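Local coordinates for protein putative oxygenase (Streptomyces viridochromogenes Tue57, PDB 4XAA) that probably acts as an iron- and 2-oxoglutarate-dependent oxygenase of orthosomycin biosynthesis, built on a double-stranded beta-helix that here carries nickel, at residues 44-47 against 51-54. Residues are numbered along the deposited sequence; the frame is centred on the assembly and turned at random.
Sequences TRFT and LRSD
At the C-terminal end of helix 29-47, the guanidinium of Arg-52, from the loop that turns back toward strand 56-59, lies over one face of the Phe-46 ring in a cation-pi stack on the periphery of the double-stranded beta-helix fold. Two backbone carbonyls of the last helical turn are taken up by this loop. Leu-51 N donates to Arg-45 O at 2.8 Å, and the N-H...O angle of 177° makes this bond almost straight. One residue on, Arg-52 NH1 reaches Phe-46 O at 3.1 Å, more bent and tilted from the carbonyl plane. The same NH1 also binds Leu-51 O at 2.9 Å, so a single nitrogen bridges helix and loop. That second acceptor lies in the guanidinium plane, although NH1 stands well above the plane of the Leu-51 carbonyl. The two bonds would restrict rotation of the guanidinium and keep it flat on the ring: the planes are 20° apart, and Arg-52 CZ sits 4.0 Å from the Phe-46 ring centroid. A bend at chi2 (-69°) folds the arginine chain back over the phenyl group. Tyr-56 and Asn-58 of strand 56-59, an outermost strand of the larger sheet, also touch the buried ring of Phe-46, while Arg-45 sends NH1 elsewhere, to Asp-79 O. Next to the guanidinium, the last methylene, Arg-52 CD, makes a van der Waals contact with Phe-46 CE2 at 3.6 Å.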
ATOM      1  N   THR A  44       8.546   0.447 -16.819  1.00 49.21           N
ATOM      2  CA  THR A  44       9.566   0.346 -17.855  1.00 53.33           C
ATOM      3  C   THR A  44       9.797   1.661 -18.593  1.00 50.43           C
ATOM      4  O   THR A  44      10.853   1.847 -19.186  1.00 59.08           O
ATOM      5  CB  THR A  44       9.229  -0.727 -18.907  1.00 49.90           C
ATOM      6  OG1 THR A  44       8.115  -0.288 -19.680  1.00 59.05           O
ATOM      7  CG2 THR A  44       8.907  -2.048 -18.258  1.00 45.91           C
ATOM      8  N   ARG A  45       8.827   2.569 -18.576  1.00 50.80           N
ATOM      9  CA  ARG A  45       9.022   3.873 -19.220  1.00 54.56           C
ATOM     10  C   ARG A  45      10.080   4.666 -18.476  1.00 56.87           C
ATOM     11  O   ARG A  45      10.916   5.341 -19.070  1.00 56.38           O
ATOM     12  CB  ARG A  45       7.722   4.666 -19.280  1.00 51.03           C
ATOM     13  CG  ARG A  45       6.743   4.124 -20.288  1.00 55.09           C
ATOM     14  CD  ARG A  45       5.356   4.701 -20.075  1.00 55.85           C
ATOM     15  NE  ARG A  45       4.399   4.141 -21.020  1.00 61.60           N
ATOM     16  CZ  ARG A  45       3.089   4.355 -20.977  1.00 58.27           C
ATOM     17  NH1 ARG A  45       2.561   5.115 -20.025  1.00 54.24           N
ATOM     18  NH2 ARG A  45       2.305   3.807 -21.887  1.00 52.91           N
ATOM     19  N   PHE A  46      10.033   4.573 -17.157  1.00 50.69           N
ATOM     20  CA  PHE A  46      11.039   5.201 -16.344  1.00 53.52           C
ATOM     21  C   PHE A  46      12.376   4.493 -16.510  1.00 55.62           C
ATOM     22  O   PHE A  46      13.393   5.109 -16.843  1.00 56.50           O
ATOM     23  CB  PHE A  46      10.629   5.187 -14.874  1.00 48.24           C
ATOM     24  CG  PHE A  46      11.617   5.862 -13.979  1.00 51.87           C
ATOM     25  CD1 PHE A  46      12.701   5.167 -13.469  1.00 50.57           C
ATOM     26  CD2 PHE A  46      11.468   7.204 -13.651  1.00 48.16           C
ATOM     27  CE1 PHE A  46      13.617   5.798 -12.657  1.00 49.87           C
ATOM     28  CE2 PHE A  46      12.375   7.824 -12.834  1.00 47.52           C
ATOM     29  CZ  PHE A  46      13.454   7.119 -12.338  1.00 46.22           C
ATOM     30  N   THR A  47      12.356   3.192 -16.257  1.00 54.89           N
ATOM     31  CA  THR A  47      13.575   2.414 -16.122  1.00 56.40           C
ATOM     32  C   THR A  47      14.286   2.194 -17.443  1.00 59.24           C
ATOM     33  O   THR A  47      15.507   2.249 -17.513  1.00 60.15           O
ATOM     34  CB  THR A  47      13.292   1.045 -15.523  1.00 55.67           C
ATOM     35  OG1 THR A  47      12.512   0.284 -16.452  1.00 51.32           O
ATOM     36  CG2 THR A  47      12.545   1.179 -14.205  1.00 51.59           C
ATOM     37  N   LEU A  51      11.815   7.993 -18.990  1.00 57.95           N
ATOM     38  CA  LEU A  51      10.849   9.031 -18.644  1.00 52.42           C
ATOM     39  C   LEU A  51      11.100   9.580 -17.248  1.00 55.09           C
ATOM     40  O   LEU A  51      11.305   8.821 -16.297  1.00 56.58           O
ATOM     41  CB  LEU A  51       9.419   8.503 -18.718  1.00 56.30           C
ATOM     42  CG  LEU A  51       8.400   9.549 -18.258  1.00 56.64           C
ATOM     43  CD1 LEU A  51       8.131  10.556 -19.376  1.00 62.98           C
ATOM     44  CD2 LEU A  51       7.110   8.913 -17.775  1.00 52.51           C
ATOM     45  N   ARG A  52      11.074  10.903 -17.135  1.00 53.82           N
ATOM     46  CA  ARG A  52      11.209  11.586 -15.862  1.00 53.87           C
ATOM     47  C   ARG A  52      10.074  12.582 -15.746  1.00 53.86           C
ATOM     48  O   ARG A  52      10.009  13.533 -16.519  1.00 56.66           O
ATOM     49  CB  ARG A  52      12.567  12.304 -15.748  1.00 51.93           C
ATOM     50  CG  ARG A  52      13.778  11.384 -15.847  1.00 48.84           C
ATOM     51  CD  ARG A  52      13.897  10.483 -14.629  1.00 49.04           C
ATOM     52  NE  ARG A  52      15.085   9.634 -14.704  1.00 56.11           N
ATOM     53  CZ  ARG A  52      15.157   8.487 -15.380  1.00 54.08           C
ATOM     54  NH1 ARG A  52      14.101   8.026 -16.046  1.00 55.43           N
ATOM     55  NH2 ARG A  52      16.289   7.796 -15.388  1.00 52.18           N
ATOM     56  N   SER A  53       9.176  12.362 -14.793  1.00 49.71           N
ATOM     57  CA  SER A  53       8.077  13.293 -14.563  1.00 48.33           C
ATOM     58  C   SER A  53       7.841  13.460 -13.080  1.00 45.29           C
ATOM     59  O   SER A  53       8.396  12.726 -12.259  1.00 45.95           O
ATOM     60  CB  SER A  53       6.792  12.819 -15.262  1.00 54.70           C
ATOM     61  OG  SER A  53       5.647  12.944 -14.420  1.00 56.30           O
ATOM     62  N   ASP A  54       6.994  14.420 -12.745  1.00 44.39           N
ATOM     63  CA  ASP A  54       6.764  14.773 -11.362  1.00 46.86           C
ATOM     64  C   ASP A  54       6.159  13.619 -10.579  1.00 44.09           C
ATOM     65  O   ASP A  54       6.538  13.381  -9.435  1.00 43.59           O
ATOM     66  CB  ASP A  54       5.867  16.003 -11.270  1.00 51.38           C
ATOM     67  CG  ASP A  54       5.976  16.698  -9.924  1.00 60.38           C
ATOM     68  OD1 ASP A  54       7.004  17.392  -9.698  1.00 54.64           O
ATOM     69  OD2 ASP A  54       5.037  16.545  -9.100  1.00 52.87           O
TER